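PDB 1O5Z: folylpolyglutamate synthase/dihydrofolate synthase, which probably catalyses the ATP-dependent addition of L-glutamate to dihydropteroate and to tetrahydrofolate polyglutamates, in the synthesis of folate cofactors. Local coordinates for residues 84-98 with 132-144. Sequence-based numbering, arbitrary orientation.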
ATOM      1  N   TYR A  84       3.420  -9.435   0.150  1.00 44.69           N
ATOM      2  CA  TYR A  84       2.332  -9.336   1.128  1.00 44.79           C
ATOM      3  C   TYR A  84       1.986  -7.875   1.394  1.00 43.96           C
ATOM      4  O   TYR A  84       2.843  -7.143   1.837  1.00 42.43           O
ATOM      5  CB  TYR A  84       2.696 -10.051   2.430  1.00 44.59           C
ATOM      6  CG  TYR A  84       1.552 -10.063   3.362  1.00 44.06           C
ATOM      7  CD1 TYR A  84       0.327 -10.570   2.973  1.00 45.63           C
ATOM      8  CD2 TYR A  84       1.656  -9.520   4.622  1.00 47.17           C
ATOM      9  CE1 TYR A  84      -0.760 -10.568   3.838  1.00 44.27           C
ATOM     10  CE2 TYR A  84       0.578  -9.496   5.486  1.00 45.61           C
ATOM     11  CZ  TYR A  84      -0.620 -10.022   5.096  1.00 44.79           C
ATOM     12  OH  TYR A  84      -1.692  -9.971   5.970  1.00 46.60           O
ATOM     13  N   TYR A  85       0.745  -7.489   1.066  1.00 43.58           N
ATOM     14  CA  TYR A  85       0.293  -6.124   1.247  1.00 44.99           C
ATOM     15  C   TYR A  85      -0.957  -6.050   2.095  1.00 44.09           C
ATOM     16  O   TYR A  85      -1.633  -7.039   2.308  1.00 43.93           O
ATOM     17  CB  TYR A  85       0.023  -5.456  -0.092  1.00 44.96           C
ATOM     18  CG  TYR A  85       1.164  -5.550  -1.088  1.00 46.71           C
ATOM     19  CD1 TYR A  85       1.357  -6.698  -1.846  1.00 47.52           C
ATOM     20  CD2 TYR A  85       2.037  -4.484  -1.292  1.00 47.07           C
ATOM     21  CE1 TYR A  85       2.381  -6.760  -2.794  1.00 48.92           C
ATOM     22  CE2 TYR A  85       3.073  -4.564  -2.223  1.00 49.08           C
ATOM     23  CZ  TYR A  85       3.237  -5.696  -2.961  1.00 47.47           C
ATOM     24  OH  TYR A  85       4.256  -5.776  -3.873  1.00 47.00           O
ATOM     25  N   SER A  86      -1.224  -4.840   2.555  1.00 44.58           N
ATOM     26  CA  SER A  86      -2.464  -4.476   3.271  1.00 45.71           C
ATOM     27  C   SER A  86      -2.625  -2.970   3.155  1.00 45.53           C
ATOM     28  O   SER A  86      -1.629  -2.263   3.137  1.00 46.43           O
ATOM     29  CB  SER A  86      -2.436  -4.827   4.760  1.00 45.21           C
ATOM     30  OG  SER A  86      -1.252  -4.314   5.383  1.00 47.75           O
ATOM     31  N   PRO A  87      -3.850  -2.482   3.055  1.00 45.12           N
ATOM     32  CA  PRO A  87      -5.039  -3.318   2.996  1.00 46.03           C
ATOM     33  C   PRO A  87      -5.236  -3.680   1.505  1.00 46.14           C
ATOM     34  O   PRO A  87      -4.266  -4.006   0.852  1.00 48.00           O
ATOM     35  CB  PRO A  87      -6.111  -2.406   3.581  1.00 45.68           C
ATOM     36  CG  PRO A  87      -5.626  -0.992   3.140  1.00 46.51           C
ATOM     37  CD  PRO A  87      -4.160  -1.057   2.945  1.00 45.76           C
ATOM     38  N   HIS A  88      -6.431  -3.627   0.938  1.00 45.28           N
ATOM     39  CA  HIS A  88      -6.531  -3.736  -0.490  1.00 43.52           C
ATOM     40  C   HIS A  88      -7.434  -2.651  -0.922  1.00 43.11           C
ATOM     41  O   HIS A  88      -8.152  -2.087  -0.103  1.00 43.16           O
ATOM     42  CB  HIS A  88      -7.075  -5.108  -0.931  1.00 43.81           C
ATOM     43  CG  HIS A  88      -8.469  -5.419  -0.450  1.00 40.78           C
ATOM     44  ND1 HIS A  88      -8.717  -6.237   0.638  1.00 41.10           N
ATOM     45  CD2 HIS A  88      -9.683  -5.050  -0.923  1.00 39.32           C
ATOM     46  CE1 HIS A  88     -10.030  -6.369   0.797  1.00 36.30           C
ATOM     47  NE2 HIS A  88     -10.635  -5.651  -0.134  1.00 33.99           N
ATOM     48  N   LEU A  89      -7.428  -2.418  -2.229  1.00 42.66           N
ATOM     49  CA  LEU A  89      -8.214  -1.383  -2.869  1.00 43.32           C
ATOM     50  C   LEU A  89      -9.494  -1.933  -3.521  1.00 42.65           C
ATOM     51  O   LEU A  89     -10.603  -1.487  -3.223  1.00 43.04           O
ATOM     52  CB  LEU A  89      -7.317  -0.683  -3.904  1.00 43.49           C
ATOM     53  CG  LEU A  89      -7.856   0.651  -4.358  1.00 44.57           C
ATOM     54  CD1 LEU A  89      -7.883   1.633  -3.190  1.00 45.85           C
ATOM     55  CD2 LEU A  89      -7.047   1.167  -5.531  1.00 43.73           C
ATOM     56  N   SER A  90      -9.330  -2.923  -4.395  1.00 42.61           N
ATOM     57  CA  SER A  90     -10.436  -3.445  -5.202  1.00 41.83           C
ATOM     58  C   SER A  90     -10.735  -4.899  -4.888  1.00 41.96           C
ATOM     59  O   SER A  90     -11.894  -5.275  -4.793  1.00 43.03           O
ATOM     60  CB  SER A  90     -10.130  -3.308  -6.679  1.00 41.99           C
ATOM     61  OG  SER A  90      -9.932  -1.971  -7.050  1.00 39.94           O
ATOM     62  N   THR A  91      -9.703  -5.721  -4.716  1.00 42.28           N
ATOM     63  CA  THR A  91      -9.924  -7.093  -4.362  1.00 42.14           C
ATOM     64  C   THR A  91      -8.985  -7.517  -3.288  1.00 42.49           C
ATOM     65  O   THR A  91      -7.833  -7.150  -3.269  1.00 44.72           O
ATOM     66  CB  THR A  91      -9.794  -8.051  -5.561  1.00 42.39           C
ATOM     67  OG1 THR A  91      -9.831  -9.393  -5.053  1.00 38.73           O
ATOM     68  CG2 THR A  91      -8.422  -7.935  -6.225  1.00 41.48           C
ATOM     69  N   PHE A  92      -9.513  -8.319  -2.379  1.00 43.02           N
ATOM     70  CA  PHE A  92      -8.751  -8.944  -1.324  1.00 42.36           C
ATOM     71  C   PHE A  92      -7.473  -9.603  -1.829  1.00 42.32           C
ATOM     72  O   PHE A  92      -6.468  -9.645  -1.129  1.00 41.56           O
ATOM     73  CB  PHE A  92      -9.655  -9.964  -0.634  1.00 42.51           C
ATOM     74  CG  PHE A  92      -8.954 -10.810   0.339  1.00 41.25           C
ATOM     75  CD1 PHE A  92      -8.905 -10.445   1.691  1.00 43.16           C
ATOM     76  CD2 PHE A  92      -8.334 -11.970  -0.079  1.00 42.45           C
ATOM     77  CE1 PHE A  92      -8.245 -11.256   2.637  1.00 41.55           C
ATOM     78  CE2 PHE A  92      -7.674 -12.780   0.822  1.00 43.15           C
ATOM     79  CZ  PHE A  92      -7.634 -12.426   2.200  1.00 43.21           C
ATOM     80  N   ARG A  93      -7.512 -10.109  -3.049  1.00 42.15           N
ATOM     81  CA  ARG A  93      -6.386 -10.841  -3.599  1.00 43.29           C
ATOM     82  C   ARG A  93      -5.100  -9.996  -3.921  1.00 43.41           C
ATOM     83  O   ARG A  93      -3.987 -10.564  -4.101  1.00 43.53           O
ATOM     84  CB  ARG A  93      -6.891 -11.675  -4.775  1.00 42.45           C
ATOM     85  CG  ARG A  93      -7.928 -12.700  -4.319  1.00 45.05           C
ATOM     86  CD  ARG A  93      -8.946 -13.044  -5.381  1.00 51.71           C
ATOM     87  NE  ARG A  93      -8.149 -13.158  -6.578  1.00 56.04           N
ATOM     88  CZ  ARG A  93      -8.202 -12.411  -7.637  1.00 54.41           C
ATOM     89  NH1 ARG A  93      -9.171 -11.546  -7.823  1.00 55.25           N
ATOM     90  NH2 ARG A  93      -7.288 -12.623  -8.559  1.00 56.62           N
ATOM     91  N   GLU A  94      -5.242  -8.664  -3.953  1.00 42.96           N
ATOM     92  CA  GLU A  94      -4.074  -7.763  -3.956  1.00 43.68           C
ATOM     93  C   GLU A  94      -3.085  -7.993  -2.793  1.00 43.69           C
ATOM     94  O   GLU A  94      -1.891  -7.626  -2.860  1.00 42.94           O
ATOM     95  CB  GLU A  94      -4.554  -6.299  -3.830  1.00 44.33           C
ATOM     96  CG  GLU A  94      -5.289  -5.746  -5.021  1.00 44.53           C
ATOM     97  CD  GLU A  94      -6.063  -4.481  -4.697  1.00 45.16           C
ATOM     98  OE1 GLU A  94      -5.651  -3.729  -3.781  1.00 44.43           O
ATOM     99  OE2 GLU A  94      -7.105  -4.249  -5.349  1.00 41.81           O
ATOM    100  N   ARG A  95      -3.593  -8.565  -1.704  1.00 43.69           N
ATOM    101  CA  ARG A  95      -2.829  -8.678  -0.466  1.00 44.20           C
ATOM    102  C   ARG A  95      -1.751  -9.721  -0.561  1.00 44.34           C
ATOM    103  O   ARG A  95      -0.793  -9.636   0.145  1.00 44.25           O
ATOM    104  CB  ARG A  95      -3.753  -9.016   0.733  1.00 43.85           C
ATOM    105  CG  ARG A  95      -4.722  -7.939   1.115  1.00 42.66           C
ATOM    106  CD  ARG A  95      -5.787  -8.394   2.022  1.00 45.48           C
ATOM    107  NE  ARG A  95      -6.702  -7.310   2.329  1.00 47.99           N
ATOM    108  CZ  ARG A  95      -6.639  -6.540   3.424  1.00 49.70           C
ATOM    109  NH1 ARG A  95      -7.538  -5.568   3.574  1.00 46.22           N
ATOM    110  NH2 ARG A  95      -5.721  -6.747   4.384  1.00 51.05           N
ATOM    111  N   ILE A  96      -1.941 -10.723  -1.423  1.00 45.81           N
ATOM    112  CA  ILE A  96      -1.021 -11.881  -1.518  1.00 45.92           C
ATOM    113  C   ILE A  96      -0.708 -12.189  -2.977  1.00 45.27           C
ATOM    114  O   ILE A  96      -1.593 -12.447  -3.767  1.00 44.55           O
ATOM    115  CB  ILE A  96      -1.657 -13.113  -0.860  1.00 45.97           C
ATOM    116  CG1 ILE A  96      -2.146 -12.772   0.557  1.00 46.43           C
ATOM    117  CG2 ILE A  96      -0.683 -14.237  -0.797  1.00 46.10           C
ATOM    118  CD1 ILE A  96      -2.875 -13.909   1.205  1.00 47.57           C
ATOM    119  N   ARG A  97       0.575 -12.168  -3.305  1.00 45.27           N
ATOM    120  CA  ARG A  97       1.020 -12.256  -4.667  1.00 43.83           C
ATOM    121  C   ARG A  97       2.182 -13.200  -4.795  1.00 44.18           C
ATOM    122  O   ARG A  97       2.937 -13.402  -3.861  1.00 44.37           O
ATOM    123  CB  ARG A  97       1.413 -10.883  -5.174  1.00 43.50           C
ATOM    124  CG  ARG A  97       0.461  -9.865  -4.799  1.00 42.29           C
ATOM    125  CD  ARG A  97       0.669  -8.567  -5.530  1.00 45.61           C
ATOM    126  NE  ARG A  97      -0.171  -7.539  -4.933  1.00 45.87           N
ATOM    127  CZ  ARG A  97      -0.098  -6.259  -5.203  1.00 48.04           C
ATOM    128  NH1 ARG A  97       0.765  -5.796  -6.109  1.00 48.42           N
ATOM    129  NH2 ARG A  97      -0.939  -5.434  -4.594  1.00 47.75           N
ATOM    130  N   LEU A  98       2.238 -13.822  -5.959  1.00 43.78           N
ATOM    131  CA  LEU A  98       3.339 -14.650  -6.407  1.00 44.17           C
ATOM    132  C   LEU A  98       3.812 -14.009  -7.711  1.00 43.76           C
ATOM    133  O   LEU A  98       3.056 -13.900  -8.688  1.00 41.22           O
ATOM    134  CB  LEU A  98       2.879 -16.073  -6.681  1.00 43.73           C
ATOM    135  CG  LEU A  98       3.898 -17.089  -7.192  1.00 44.52           C
ATOM    136  CD1 LEU A  98       5.039 -17.280  -6.218  1.00 45.49           C
ATOM    137  CD2 LEU A  98       3.133 -18.388  -7.425  1.00 45.25           C
ATOM    138  N   PHE A 132      -8.387 -10.898  12.139  1.00 45.58           N
ATOM    139  CA  PHE A 132      -8.402 -10.869  10.686  1.00 45.80           C
ATOM    140  C   PHE A 132      -7.010 -10.850  10.092  1.00 45.57           C
ATOM    141  O   PHE A 132      -6.626 -11.682   9.232  1.00 44.70           O
ATOM    142  CB  PHE A 132      -9.168  -9.613  10.224  1.00 46.70           C
ATOM    143  CG  PHE A 132      -9.048  -9.340   8.769  1.00 47.35           C
ATOM    144  CD1 PHE A 132      -9.753 -10.116   7.848  1.00 46.89           C
ATOM    145  CD2 PHE A 132      -8.186  -8.324   8.295  1.00 48.82           C
ATOM    146  CE1 PHE A 132      -9.615  -9.875   6.480  1.00 48.56           C
ATOM    147  CE2 PHE A 132      -8.062  -8.099   6.940  1.00 49.33           C
ATOM    148  CZ  PHE A 132      -8.785  -8.870   6.036  1.00 47.89           C
ATOM    149  N   PHE A 133      -6.249  -9.859  10.516  1.00 45.95           N
ATOM    150  CA  PHE A 133      -4.912  -9.628   9.945  1.00 45.07           C
ATOM    151  C   PHE A 133      -3.954 -10.760  10.270  1.00 44.84           C
ATOM    152  O   PHE A 133      -3.111 -11.143   9.481  1.00 46.27           O
ATOM    153  CB  PHE A 133      -4.334  -8.293  10.433  1.00 44.95           C
ATOM    154  CG  PHE A 133      -3.089  -7.887   9.684  1.00 46.52           C
ATOM    155  CD1 PHE A 133      -3.157  -7.575   8.331  1.00 45.11           C
ATOM    156  CD2 PHE A 133      -1.853  -7.895  10.301  1.00 46.11           C
ATOM    157  CE1 PHE A 133      -2.007  -7.235   7.635  1.00 47.42           C
ATOM    158  CE2 PHE A 133      -0.697  -7.587   9.592  1.00 46.84           C
ATOM    159  CZ  PHE A 133      -0.772  -7.257   8.273  1.00 45.44           C
ATOM    160  N   GLU A 134      -4.080 -11.311  11.455  1.00 44.98           N
ATOM    161  CA  GLU A 134      -3.306 -12.471  11.803  1.00 44.53           C
ATOM    162  C   GLU A 134      -3.599 -13.612  10.867  1.00 43.94           C
ATOM    163  O   GLU A 134      -2.685 -14.251  10.359  1.00 43.99           O
ATOM    164  CB  GLU A 134      -3.571 -12.857  13.258  1.00 45.16           C
ATOM    165  CG  GLU A 134      -2.900 -11.811  14.169  1.00 44.60           C
ATOM    166  CD  GLU A 134      -3.261 -11.917  15.619  1.00 44.98           C
ATOM    167  OE1 GLU A 134      -4.159 -12.738  16.002  1.00 42.08           O
ATOM    168  OE2 GLU A 134      -2.646 -11.128  16.361  1.00 45.10           O
ATOM    169  N   VAL A 135      -4.878 -13.867  10.613  1.00 43.12           N
ATOM    170  CA  VAL A 135      -5.230 -14.987   9.734  1.00 42.01           C
ATOM    171  C   VAL A 135      -4.697 -14.765   8.297  1.00 42.79           C
ATOM    172  O   VAL A 135      -4.097 -15.637   7.699  1.00 40.52           O
ATOM    173  CB  VAL A 135      -6.732 -15.211   9.720  1.00 41.54           C
ATOM    174  CG1 VAL A 135      -7.089 -16.289   8.674  1.00 42.20           C
ATOM    175  CG2 VAL A 135      -7.171 -15.688  11.058  1.00 40.00           C
ATOM    176  N   VAL A 136      -4.921 -13.564   7.769  1.00 43.73           N
ATOM    177  CA  VAL A 136      -4.522 -13.259   6.406  1.00 44.30           C
ATOM    178  C   VAL A 136      -2.991 -13.357   6.269  1.00 45.82           C
ATOM    179  O   VAL A 136      -2.450 -13.868   5.282  1.00 47.04           O
ATOM    180  CB  VAL A 136      -5.032 -11.873   5.973  1.00 44.18           C
ATOM    181  CG1 VAL A 136      -4.550 -11.551   4.536  1.00 45.41           C
ATOM    182  CG2 VAL A 136      -6.497 -11.840   6.045  1.00 42.20           C
ATOM    183  N   THR A 137      -2.295 -12.856   7.269  1.00 45.94           N
ATOM    184  CA  THR A 137      -0.848 -12.901   7.249  1.00 46.72           C
ATOM    185  C   THR A 137      -0.355 -14.326   7.238  1.00 46.27           C
ATOM    186  O   THR A 137       0.566 -14.660   6.520  1.00 46.80           O
ATOM    187  CB  THR A 137      -0.275 -12.133   8.464  1.00 47.04           C
ATOM    188  OG1 THR A 137      -0.697 -10.766   8.395  1.00 45.06           O
ATOM    189  CG2 THR A 137       1.245 -12.094   8.408  1.00 47.97           C
ATOM    190  N   ALA A 138      -0.957 -15.165   8.063  1.00 46.96           N
ATOM    191  CA  ALA A 138      -0.574 -16.564   8.123  1.00 46.35           C
ATOM    192  C   ALA A 138      -0.903 -17.266   6.799  1.00 46.66           C
ATOM    193  O   ALA A 138      -0.165 -18.175   6.345  1.00 44.82           O
ATOM    194  CB  ALA A 138      -1.265 -17.229   9.301  1.00 46.43           C
ATOM    195  N   MET A 139      -2.036 -16.871   6.208  1.00 46.85           N
ATOM    196  CA  MET A 139      -2.388 -17.337   4.885  1.00 49.00           C
ATOM    197  C   MET A 139      -1.303 -17.008   3.874  1.00 46.87           C
ATOM    198  O   MET A 139      -0.908 -17.844   3.103  1.00 46.22           O
ATOM    199  CB  MET A 139      -3.654 -16.674   4.418  1.00 49.14           C
ATOM    200  CG  MET A 139      -4.930 -17.197   5.055  1.00 52.64           C
ATOM    201  SD  MET A 139      -6.423 -16.418   4.293  1.00 58.02           S
ATOM    202  CE  MET A 139      -5.897 -16.360   2.536  1.00 50.89           C
ATOM    203  N   ALA A 140      -0.828 -15.762   3.866  1.00 46.53           N
ATOM    204  CA  ALA A 140       0.249 -15.396   2.979  1.00 45.69           C
ATOM    205  C   ALA A 140       1.471 -16.230   3.247  1.00 45.33           C
ATOM    206  O   ALA A 140       2.027 -16.790   2.339  1.00 45.93           O
ATOM    207  CB  ALA A 140       0.555 -13.954   3.129  1.00 46.51           C
ATOM    208  N   PHE A 141       1.884 -16.333   4.506  1.00 46.32           N
ATOM    209  CA  PHE A 141       3.081 -17.111   4.853  1.00 46.60           C
ATOM    210  C   PHE A 141       2.990 -18.545   4.395  1.00 45.64           C
ATOM    211  O   PHE A 141       3.947 -19.112   3.893  1.00 45.61           O
ATOM    212  CB  PHE A 141       3.340 -17.114   6.347  1.00 46.94           C
ATOM    213  CG  PHE A 141       3.968 -15.863   6.867  1.00 47.05           C
ATOM    214  CD1 PHE A 141       3.475 -15.268   8.019  1.00 48.14           C
ATOM    215  CD2 PHE A 141       5.100 -15.315   6.266  1.00 47.03           C
ATOM    216  CE1 PHE A 141       4.054 -14.070   8.541  1.00 48.26           C
ATOM    217  CE2 PHE A 141       5.691 -14.165   6.796  1.00 47.78           C
ATOM    218  CZ  PHE A 141       5.160 -13.547   7.951  1.00 47.55           C
ATOM    219  N   LEU A 142       1.829 -19.135   4.598  1.00 45.85           N
ATOM    220  CA  LEU A 142       1.593 -20.523   4.200  1.00 44.96           C
ATOM    221  C   LEU A 142       1.639 -20.650   2.670  1.00 45.56           C
ATOM    222  O   LEU A 142       2.236 -21.553   2.114  1.00 44.63           O
ATOM    223  CB  LEU A 142       0.210 -20.951   4.725  1.00 45.21           C
ATOM    224  CG  LEU A 142      -0.131 -22.416   4.553  1.00 43.36           C
ATOM    225  CD1 LEU A 142       0.990 -23.250   5.061  1.00 43.25           C
ATOM    226  CD2 LEU A 142      -1.463 -22.789   5.228  1.00 44.29           C
ATOM    227  N   TYR A 143       0.999 -19.706   1.992  1.00 45.34           N
ATOM    228  CA  TYR A 143       0.950 -19.709   0.548  1.00 45.27           C
ATOM    229  C   TYR A 143       2.376 -19.621  -0.037  1.00 45.12           C
ATOM    230  O   TYR A 143       2.730 -20.375  -0.911  1.00 44.09           O
ATOM    231  CB  TYR A 143       0.094 -18.541   0.105  1.00 44.87           C
ATOM    232  CG  TYR A 143       0.028 -18.302  -1.358  1.00 45.52           C
ATOM    233  CD1 TYR A 143      -0.748 -19.098  -2.169  1.00 45.13           C
ATOM    234  CD2 TYR A 143       0.668 -17.200  -1.931  1.00 47.54           C
ATOM    235  CE1 TYR A 143      -0.858 -18.853  -3.506  1.00 47.07           C
ATOM    236  CE2 TYR A 143       0.561 -16.938  -3.264  1.00 46.77           C
ATOM    237  CZ  TYR A 143      -0.222 -17.755  -4.050  1.00 46.15           C
ATOM    238  OH  TYR A 143      -0.349 -17.520  -5.385  1.00 45.49           O
ATOM    239  N   PHE A 144       3.172 -18.694   0.479  1.00 45.38           N
ATOM    240  CA  PHE A 144       4.535 -18.554   0.069  1.00 45.37           C
ATOM    241  C   PHE A 144       5.295 -19.822   0.265  1.00 45.20           C
ATOM    242  O   PHE A 144       6.126 -20.139  -0.560  1.00 46.07           O
ATOM    243  CB  PHE A 144       5.223 -17.420   0.837  1.00 45.51           C
ATOM    244  CG  PHE A 144       4.570 -16.096   0.670  1.00 46.58           C
ATOM    245  CD1 PHE A 144       3.861 -15.773  -0.490  1.00 46.73           C
ATOM    246  CD2 PHE A 144       4.671 -15.143   1.665  1.00 48.36           C
ATOM    247  CE1 PHE A 144       3.242 -14.534  -0.645  1.00 46.45           C
ATOM    248  CE2 PHE A 144       4.067 -13.897   1.515  1.00 49.22           C
ATOM    249  CZ  PHE A 144       3.345 -13.597   0.330  1.00 48.76           C
TER
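Strand 96-98 runs nearly parallel to helix 132-144, their axes 11° apart and 9.0 Å at closest approach, with the CA atoms of Ile-96 and Ala-140 5.8 Å apart, the nearest in the register. How a helix packs on one face of an α/β sheet, near its end, is well illustrated by Tyr-84, whose ring lies across the helix. With CG turned anti to the backbone N (chi1 -174°), its CD1 comes to 3.4 Å from Ala-140 CB, a tight contact with the small side chain, set obliquely to the ring. Further along, Val-136 CG1 meets the ring at its edge and Phe-133 packs obliquely. The buried phenol OH of Tyr-84 and Thr-137 OG1 are hydrogen-bonded at 2.7 Å; Thr-137 OG1 donates to Phe-133 O, one turn earlier, which also accepts the helix bond from Thr-137 N. A phenylalanine in place of Tyr-84 would probably keep much of the ring packing but deprive Thr-137 OG1 of its polar partner across the interface.

Beside it, Ile-96 divides its branches: CD1 reaches Met-139 CE and the backbone at Ala-140, while CG2 presses against Tyr-143 CD2 at 3.4 Å. Phe-92 brings its ring edge to Val-136, CE1 to CG2 3.9 Å. At the other end, Phe-132 turns its ring edge to one face of the Arg-95 guanidinium, the planes 86° apart. Pro-87 CA covers the opposite face, and an in-plane bond from NE to His-88 ND1 (2.8 Å) fixes the group's rotation.

Within the Mur ligase middle domain, strand 81-84 lies between 96-98, where Arg-97 pairs with Ser-83, and 151-155, bonded to the Tyr-84 backbone; Ile-96 pairs with Ile-103, helix 105-122 packs on Met-139 and Tyr-143, and Tyr-23 of helix 12-23 touches Phe-92.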